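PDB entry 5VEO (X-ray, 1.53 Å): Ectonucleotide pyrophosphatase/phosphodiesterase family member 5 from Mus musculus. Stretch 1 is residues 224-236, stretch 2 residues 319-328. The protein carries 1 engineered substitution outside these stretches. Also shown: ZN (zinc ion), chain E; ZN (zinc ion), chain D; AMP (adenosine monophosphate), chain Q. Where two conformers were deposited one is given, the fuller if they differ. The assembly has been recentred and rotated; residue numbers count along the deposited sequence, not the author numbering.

Stretch 1 (224-236) DHGMTQCSKQRVI
Stretch 2 319-328: DFLLGNHGYD

Two zinc ions and the AMP phosphate anchor one end of this contact. The chain E zinc is bound by Asp 224 OD2 at 2.0 Å, His 225 NE2 at 2.1 Å and AMP O3P at 1.8 Å. The chain D zinc is bound by His 325 NE2 at 2.1 Å and AMP O2P at 1.9 Å. Further ligands come from elsewhere in the structure.

The two stretches run antiparallel. Thr 228 and Asn 324 form a hydrogen-bonded pair, CA to CA 5.6 Å: Thr 228 N donates to Asn 324 O at 2.9 Å, and Asn 324 N to Thr 228 O at 3.0 Å. Gln 229 and Gly 323 are the next, non-hydrogen-bonded pair, CA to CA 4.8 Å. Beyond it, Cys 230 N donates to Leu 322 O at 2.8 Å, with a nearly linear N-H...O angle of 174°.

His 225 and His 325 both have chi1 p. Their rings stack face to face, centroids 3.4 Å apart and planes at 12°. Each ring binds a different zinc through NE2, and the AMP phosphate bridges the two zincs, so stack and metal site form one arrangement. His 225 ND1 donates to Gly 226 O at 2.7 Å. Met 227 (t, p, p) places SD at the edge of the His 325 ring, 4.9 Å from the ring centroid.

Thr 228 and Asn 324, both chi1 t, share one sheet face. Thr 228 CG2 meets Tyr 327 CE2 at 3.5 Å. Cys 230 (m) points toward stretch 2, with SG 3.5 Å from Tyr 327 OH.

Ser 231 to Arg 234 is a type I turn, closed by Arg 234 N to Ser 231 O at 2.8 Å. Phe 320 (chi1 t, chi2 86°) packs against this end. Lys 232 CG lies over the face of the Phe 320 ring, 4.0 Å from its centroid. Cys 230 CB reaches Phe 320 CE1 at 4.1 Å. The contact buries 663 Å², both sides summed.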

# COMPACT_ATOMS: atom_id res chain seq x y z
N ASP A 224 1.70 3.19 1.87
CA ASP A 224 1.84 1.85 1.34
C ASP A 224 3.28 1.46 1.03
O ASP A 224 3.60 0.27 1.07
CB ASP A 224 0.96 1.66 0.10
CG ASP A 224 1.11 2.75 -0.96
OD1 ASP A 224 1.71 3.84 -0.75
OD2 ASP A 224 0.59 2.49 -2.09
N HIS A 225 4.14 2.42 0.70
CA HIS A 225 5.51 2.15 0.26
C HIS A 225 6.21 3.48 0.02
O HIS A 225 5.60 4.56 0.10
CB HIS A 225 5.52 1.34 -1.05
CG HIS A 225 4.75 2.04 -2.13
ND1 HIS A 225 5.21 3.18 -2.76
CD2 HIS A 225 3.48 1.85 -2.55
CE1 HIS A 225 4.25 3.65 -3.54
NE2 HIS A 225 3.19 2.86 -3.44
N GLY A 226 7.48 3.38 -0.34
CA GLY A 226 8.30 4.52 -0.70
C GLY A 226 8.46 4.66 -2.21
O GLY A 226 7.51 4.48 -2.98
N MET A 227 9.68 5.01 -2.62
CA MET A 227 9.93 5.32 -4.03
C MET A 227 11.43 5.32 -4.26
O MET A 227 12.19 5.73 -3.37
CB MET A 227 9.33 6.69 -4.39
CG MET A 227 9.28 7.05 -5.87
SD MET A 227 8.02 6.15 -6.83
CE MET A 227 6.52 6.81 -6.13
N THR A 228 11.86 4.87 -5.42
CA THR A 228 13.28 4.90 -5.76
C THR A 228 13.46 5.49 -7.16
O THR A 228 12.56 5.46 -8.00
CB THR A 228 13.96 3.51 -5.63
OG1 THR A 228 15.39 3.67 -5.54
CG2 THR A 228 13.74 2.66 -6.80
N GLN A 229 14.64 6.05 -7.37
CA GLN A 229 14.98 6.73 -8.62
C GLN A 229 15.31 5.72 -9.71
O GLN A 229 16.17 4.84 -9.53
CB GLN A 229 16.16 7.67 -8.40
CG GLN A 229 16.42 8.61 -9.56
CD GLN A 229 15.48 9.82 -9.59
OE1 GLN A 229 14.84 10.15 -8.60
NE2 GLN A 229 15.40 10.48 -10.72
N CYS A 230 14.70 5.92 -10.86
CA CYS A 230 14.95 5.14 -12.06
C CYS A 230 15.67 5.99 -13.10
O CYS A 230 15.80 7.21 -12.97
CB CYS A 230 13.65 4.59 -12.61
SG CYS A 230 12.91 3.38 -11.45
N SER A 231 16.13 5.32 -14.16
CA SER A 231 16.97 5.96 -15.17
C SER A 231 16.85 5.21 -16.49
O SER A 231 16.84 3.98 -16.50
CB SER A 231 18.44 5.95 -14.76
OG SER A 231 19.25 6.47 -15.82
N LYS A 232 16.88 5.96 -17.59
CA LYS A 232 16.94 5.34 -18.90
C LYS A 232 18.25 4.59 -19.12
O LYS A 232 18.32 3.75 -20.03
CB LYS A 232 16.70 6.39 -19.98
CG LYS A 232 15.23 6.81 -19.98
CD LYS A 232 14.86 7.81 -21.05
CE LYS A 232 13.35 7.81 -21.25
NZ LYS A 232 12.88 8.89 -22.16
N GLN A 233 19.26 4.82 -18.29
CA GLN A 233 20.49 4.04 -18.29
C GLN A 233 20.38 2.74 -17.50
O GLN A 233 21.34 1.97 -17.49
CB GLN A 233 21.64 4.87 -17.71
CG GLN A 233 21.87 6.16 -18.46
CD GLN A 233 22.28 5.89 -19.88
OE1 GLN A 233 23.31 5.27 -20.14
NE2 GLN A 233 21.46 6.34 -20.82
N ARG A 234 19.24 2.49 -16.86
CA ARG A 234 19.02 1.28 -16.05
C ARG A 234 17.72 0.61 -16.52
O ARG A 234 16.72 0.57 -15.79
CB ARG A 234 18.97 1.62 -14.57
CG ARG A 234 20.30 2.12 -14.02
CD ARG A 234 20.27 2.19 -12.51
NE ARG A 234 19.29 3.12 -11.96
CZ ARG A 234 19.54 4.39 -11.69
NH1 ARG A 234 20.73 4.92 -11.96
NH2 ARG A 234 18.60 5.15 -11.15
N VAL A 235 17.75 0.08 -17.73
CA VAL A 235 16.60 -0.57 -18.35
C VAL A 235 16.96 -1.99 -18.75
O VAL A 235 18.01 -2.23 -19.37
CB VAL A 235 16.09 0.23 -19.56
CG1 VAL A 235 15.08 -0.56 -20.33
CG2 VAL A 235 15.50 1.56 -19.11
N ILE A 236 16.07 -2.93 -18.43
CA ILE A 236 16.12 -4.30 -18.93
C ILE A 236 15.00 -4.43 -19.95
O ILE A 236 13.82 -4.23 -19.62
CB ILE A 236 15.94 -5.32 -17.80
CG1 ILE A 236 16.98 -5.11 -16.70
CG2 ILE A 236 16.00 -6.74 -18.34
CD1 ILE A 236 16.40 -5.11 -15.33
N ASP A 319 6.24 1.74 -20.98
CA ASP A 319 6.23 2.89 -20.08
C ASP A 319 7.54 2.99 -19.31
O ASP A 319 8.12 1.98 -18.91
CB ASP A 319 5.07 2.79 -19.11
CG ASP A 319 3.72 2.80 -19.80
OD1 ASP A 319 3.45 3.77 -20.55
OD2 ASP A 319 2.94 1.84 -19.60
N PHE A 320 7.99 4.22 -19.09
CA PHE A 320 9.11 4.50 -18.22
C PHE A 320 8.77 5.69 -17.32
O PHE A 320 8.25 6.70 -17.80
CB PHE A 320 10.39 4.78 -19.00
CG PHE A 320 11.52 5.23 -18.14
CD1 PHE A 320 12.34 4.30 -17.52
CD2 PHE A 320 11.72 6.57 -17.90
CE1 PHE A 320 13.36 4.71 -16.69
CE2 PHE A 320 12.74 6.98 -17.06
CZ PHE A 320 13.56 6.05 -16.46
N LEU A 321 9.10 5.56 -16.04
CA LEU A 321 8.90 6.62 -15.06
C LEU A 321 10.18 6.84 -14.28
O LEU A 321 10.90 5.89 -13.98
CB LEU A 321 7.78 6.26 -14.07
CG LEU A 321 6.41 6.00 -14.69
CD1 LEU A 321 5.48 5.31 -13.71
CD2 LEU A 321 5.81 7.29 -15.16
N LEU A 322 10.44 8.10 -13.90
CA LEU A 322 11.66 8.44 -13.18
C LEU A 322 11.63 7.98 -11.73
O LEU A 322 12.69 7.85 -11.11
CB LEU A 322 11.92 9.94 -13.26
CG LEU A 322 12.48 10.42 -14.60
CD1 LEU A 322 12.37 11.93 -14.65
CD2 LEU A 322 13.92 9.96 -14.77
N GLY A 323 10.46 7.73 -11.17
CA GLY A 323 10.35 7.10 -9.87
C GLY A 323 9.50 5.84 -9.97
O GLY A 323 8.49 5.81 -10.68
N ASN A 324 9.90 4.82 -9.22
CA ASN A 324 9.01 3.67 -9.11
C ASN A 324 9.24 2.92 -7.81
O ASN A 324 10.15 3.21 -7.01
CB ASN A 324 9.16 2.74 -10.32
CG ASN A 324 7.88 1.94 -10.61
OD1 ASN A 324 6.82 2.16 -10.02
ND2 ASN A 324 8.01 0.97 -11.50
N HIS A 325 8.37 1.95 -7.59
CA HIS A 325 8.34 1.12 -6.40
C HIS A 325 7.77 -0.23 -6.82
O HIS A 325 7.36 -0.42 -7.97
CB HIS A 325 7.51 1.80 -5.30
CG HIS A 325 6.13 2.14 -5.75
ND1 HIS A 325 5.08 1.26 -5.64
CD2 HIS A 325 5.65 3.22 -6.43
CE1 HIS A 325 3.99 1.81 -6.17
NE2 HIS A 325 4.32 2.99 -6.67
N GLY A 326 7.72 -1.16 -5.88
CA GLY A 326 7.40 -2.54 -6.16
C GLY A 326 8.54 -3.49 -5.86
O GLY A 326 8.31 -4.70 -5.75
N TYR A 327 9.74 -2.95 -5.66
CA TYR A 327 10.95 -3.69 -5.37
C TYR A 327 10.88 -4.41 -4.01
O TYR A 327 10.00 -4.17 -3.18
CB TYR A 327 12.14 -2.74 -5.38
CG TYR A 327 12.29 -1.96 -6.66
CD1 TYR A 327 12.94 -2.51 -7.76
CD2 TYR A 327 11.75 -0.70 -6.80
CE1 TYR A 327 13.07 -1.81 -8.94
CE2 TYR A 327 11.87 0.01 -7.98
CZ TYR A 327 12.53 -0.54 -9.05
OH TYR A 327 12.63 0.16 -10.22
N ASP A 328 11.85 -5.30 -3.81
CA ASP A 328 12.11 -5.99 -2.56
C ASP A 328 11.73 -5.14 -1.34
O ASP A 328 12.22 -4.01 -1.18
CB ASP A 328 13.60 -6.34 -2.53
CG ASP A 328 13.99 -7.30 -1.43
OD1 ASP A 328 13.24 -7.49 -0.46
OD2 ASP A 328 15.10 -7.85 -1.55
ZN ZN E . 1.26 3.51 -3.67
ZN ZN D . 2.96 4.38 -7.35
P AMP Q . 0.61 2.56 -6.79
O1P AMP Q . 0.84 1.08 -6.74
O2P AMP Q . 1.47 3.23 -7.86
O3P AMP Q . 0.81 3.24 -5.43
O5' AMP Q . -0.91 2.82 -7.18
C5' AMP Q . -1.53 4.06 -6.80
C4' AMP Q . -2.52 4.59 -7.80
O4' AMP Q . -3.71 3.81 -7.71
C3' AMP Q . -2.95 6.03 -7.53
O3' AMP Q . -2.37 6.90 -8.47
C2' AMP Q . -4.47 6.02 -7.67
O2' AMP Q . -4.99 6.99 -8.54
C1' AMP Q . -4.77 4.62 -8.16
N9 AMP Q . -6.00 4.08 -7.64
C8 AMP Q . -6.30 3.81 -6.36
N7 AMP Q . -7.56 3.29 -6.28
C5 AMP Q . -8.03 3.24 -7.55
C6 AMP Q . -9.27 2.80 -8.22
N6 AMP Q . -10.28 2.31 -7.48
N1 AMP Q . -9.37 2.91 -9.55
C2 AMP Q . -8.37 3.40 -10.32
N3 AMP Q . -7.20 3.82 -9.80
C4 AMP Q . -7.01 3.76 -8.44